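Local coordinates for CG1507-PB, isoform B (Drosophila melanogaster, PDB 5FGO), which probably binds purine-rich single-stranded DNA and RNA as the whole protein, of which this chain is the third PUR repeat, a module that pairs with a second copy, at residues B[28-33]-B[39-44]. Residues are numbered along the deposited sequence; the frame is centred on the assembly and turned at random.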
loop_
_atom_site.group_PDB
_atom_site.type_symbol
_atom_site.label_atom_id
_atom_site.label_comp_id
_atom_site.label_asym_id
_atom_site.label_seq_id
_atom_site.Cartn_x
_atom_site.Cartn_y
_atom_site.Cartn_z
ATOM N N TYR B 28 -1.403 7.434 -5.770
ATOM C CA TYR B 28 -2.849 7.478 -5.916
ATOM C C TYR B 28 -3.524 6.266 -5.351
ATOM O O TYR B 28 -2.997 5.175 -5.451
ATOM C CB TYR B 28 -3.224 7.652 -7.378
ATOM C CG TYR B 28 -2.729 8.967 -7.922
ATOM C CD1 TYR B 28 -3.454 10.133 -7.710
ATOM C CD2 TYR B 28 -1.525 9.059 -8.600
ATOM C CE1 TYR B 28 -3.004 11.338 -8.168
ATOM C CE2 TYR B 28 -1.071 10.255 -9.072
ATOM C CZ TYR B 28 -1.812 11.394 -8.857
ATOM O OH TYR B 28 -1.373 12.607 -9.318
ATOM N N PHE B 29 -4.695 6.473 -4.761
ATOM C CA PHE B 29 -5.508 5.407 -4.186
ATOM C C PHE B 29 -6.865 5.423 -4.837
ATOM O O PHE B 29 -7.569 6.426 -4.752
ATOM C CB PHE B 29 -5.680 5.608 -2.685
ATOM C CG PHE B 29 -4.384 5.778 -1.923
ATOM C CD1 PHE B 29 -3.626 6.946 -2.056
ATOM C CD2 PHE B 29 -3.964 4.805 -1.021
ATOM C CE1 PHE B 29 -2.459 7.110 -1.357
ATOM C CE2 PHE B 29 -2.805 4.964 -0.295
ATOM C CZ PHE B 29 -2.043 6.113 -0.466
ATOM N N ASP B 30 -7.210 4.380 -5.569
ATOM C CA ASP B 30 -8.563 4.281 -6.088
ATOM C C ASP B 30 -9.220 2.928 -5.827
ATOM O O ASP B 30 -8.554 1.915 -5.700
ATOM C CB ASP B 30 -8.613 4.656 -7.568
ATOM C CG ASP B 30 -7.539 4.025 -8.359
ATOM O OD1 ASP B 30 -6.408 4.560 -8.302
ATOM O OD2 ASP B 30 -7.817 3.021 -9.050
ATOM N N ILE B 31 -10.538 2.937 -5.707
ATOM C CA ILE B 31 -11.291 1.738 -5.439
ATOM C C ILE B 31 -12.017 1.212 -6.685
ATOM O O ILE B 31 -12.482 1.977 -7.512
ATOM C CB ILE B 31 -12.310 1.996 -4.309
ATOM C CG1 ILE B 31 -11.620 2.682 -3.132
ATOM C CG2 ILE B 31 -13.047 0.729 -3.901
ATOM C CD1 ILE B 31 -10.534 1.888 -2.529
ATOM N N GLY B 32 -12.002 -0.101 -6.884
ATOM C CA GLY B 32 -12.750 -0.703 -7.975
ATOM C C GLY B 32 -13.357 -2.029 -7.554
ATOM O O GLY B 32 -13.088 -2.523 -6.448
ATOM N N GLN B 33 -14.194 -2.606 -8.413
ATOM C CA GLN B 33 -14.770 -3.902 -8.085
ATOM C C GLN B 33 -15.088 -4.720 -9.342
ATOM O O GLN B 33 -15.568 -4.187 -10.338
ATOM C CB GLN B 33 -16.035 -3.767 -7.219
ATOM C CG GLN B 33 -17.282 -3.321 -7.939
ATOM C CD GLN B 33 -18.522 -3.429 -7.073
ATOM O OE1 GLN B 33 -18.431 -3.606 -5.859
ATOM N NE2 GLN B 33 -19.692 -3.369 -7.703
ATOM N N TYR B 39 -11.456 -3.938 -4.548
ATOM C CA TYR B 39 -10.022 -3.845 -4.342
ATOM C C TYR B 39 -9.543 -2.389 -4.257
ATOM O O TYR B 39 -10.246 -1.457 -4.680
ATOM C CB TYR B 39 -9.288 -4.577 -5.469
ATOM C CG TYR B 39 -9.559 -4.002 -6.851
ATOM C CD1 TYR B 39 -8.862 -2.894 -7.320
ATOM C CD2 TYR B 39 -10.544 -4.545 -7.666
ATOM C CE1 TYR B 39 -9.127 -2.366 -8.583
ATOM C CE2 TYR B 39 -10.818 -4.027 -8.913
ATOM C CZ TYR B 39 -10.106 -2.946 -9.373
ATOM O OH TYR B 39 -10.391 -2.444 -10.623
HETATM N N MSE B 40 -8.337 -2.221 -3.709
HETATM C CA MSE B 40 -7.657 -0.937 -3.657
HETATM C C MSE B 40 -6.395 -0.968 -4.532
HETATM O O MSE B 40 -5.501 -1.783 -4.322
HETATM C CB MSE B 40 -7.277 -0.574 -2.218
HETATM C CG MSE B 40 -6.741 0.840 -2.078
HETATM SE SE MSE B 40 -5.820 1.194 -0.418
HETATM C CE MSE B 40 -7.298 0.736 0.728
ATOM N N ARG B 41 -6.332 -0.080 -5.517
ATOM C CA ARG B 41 -5.140 0.070 -6.319
ATOM C C ARG B 41 -4.315 1.211 -5.762
ATOM O O ARG B 41 -4.815 2.316 -5.607
ATOM C CB ARG B 41 -5.494 0.331 -7.778
ATOM C CG ARG B 41 -4.286 0.422 -8.707
ATOM C CD ARG B 41 -4.727 0.678 -10.137
ATOM N NE ARG B 41 -5.264 2.038 -10.261
ATOM C CZ ARG B 41 -5.830 2.552 -11.357
ATOM N NH1 ARG B 41 -5.919 1.831 -12.474
ATOM N NH2 ARG B 41 -6.299 3.801 -11.338
ATOM N N ILE B 42 -3.060 0.949 -5.437
ATOM C CA ILE B 42 -2.188 2.021 -5.006
ATOM C C ILE B 42 -1.145 2.240 -6.103
ATOM O O ILE B 42 -0.318 1.381 -6.375
ATOM C CB ILE B 42 -1.528 1.715 -3.663
ATOM C CG1 ILE B 42 -2.571 1.213 -2.678
ATOM C CG2 ILE B 42 -0.781 2.939 -3.126
ATOM C CD1 ILE B 42 -2.011 0.860 -1.334
ATOM N N SER B 43 -1.186 3.398 -6.745
ATOM C CA SER B 43 -0.263 3.653 -7.836
ATOM C C SER B 43 0.898 4.530 -7.441
ATOM O O SER B 43 0.740 5.473 -6.681
ATOM C CB SER B 43 -1.010 4.282 -8.996
ATOM O OG SER B 43 -2.148 3.502 -9.311
ATOM N N GLU B 44 2.066 4.216 -7.981
ATOM C CA GLU B 44 3.210 5.071 -7.816
ATOM C C GLU B 44 3.461 5.649 -9.206
ATOM O O GLU B 44 3.677 4.924 -10.191
ATOM C CB GLU B 44 4.412 4.290 -7.312
ATOM C CG GLU B 44 5.603 5.129 -6.887
ATOM C CD GLU B 44 6.779 4.278 -6.443
ATOM O OE1 GLU B 44 6.628 3.068 -6.249
ATOM O OE2 GLU B 44 7.873 4.823 -6.266
#
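Tyr39 lays its ring over Gly32, the glycine CA standing 4.0 Å from the ring centroid in a CH-pi contact. A chi1 of 61°, which sets CG between the backbone N and carbonyl carbon, swings the ring across the neighbouring strand; a residue without a side chain suits the place beneath, since a CB would probably crowd the ring. With an alanine in place of Tyr39 the CH-pi contact is lost, which would probably bare Gly32 on that side. Two backbone hydrogen bonds join the pair, Tyr39 N to Gly32 O (2.9 Å) and Gly32 N to Tyr39 O. On the other face the flexible selenomethionine Met40 sets CG against Ile31 CD1 and its SE at the edge of the Phe29 ring, 4.1 Å from Phe29 CD2, a Met-aromatic contact. Arg41, long and charged, reaches Asp30 by bending at chi3 (70°): NH2 lies 2.9 Å from Asp30 OD2 in a salt bridge, with the carboxylate and guanidinium planes 77° apart rather than coplanar. Beta-branched Ile42 places CG2 over one Phe29 face, 4.0 Å from Phe29 CE2. Ser43 ends the pairing with two backbone hydrogen bonds, Ser43 N to Tyr28 O (2.8 Å) and Tyr28 N to Ser43 O; its short side chain fits between Tyr28 CB and Ser52. The antiparallel hairpin is central in the four-stranded sheet, flanked by strands 18-22 and 49-56; Ile31 and Met40 also meet Trp60 of helix 60-72, while Phe63 and Tyr70 of the second subunit pack on Phe29.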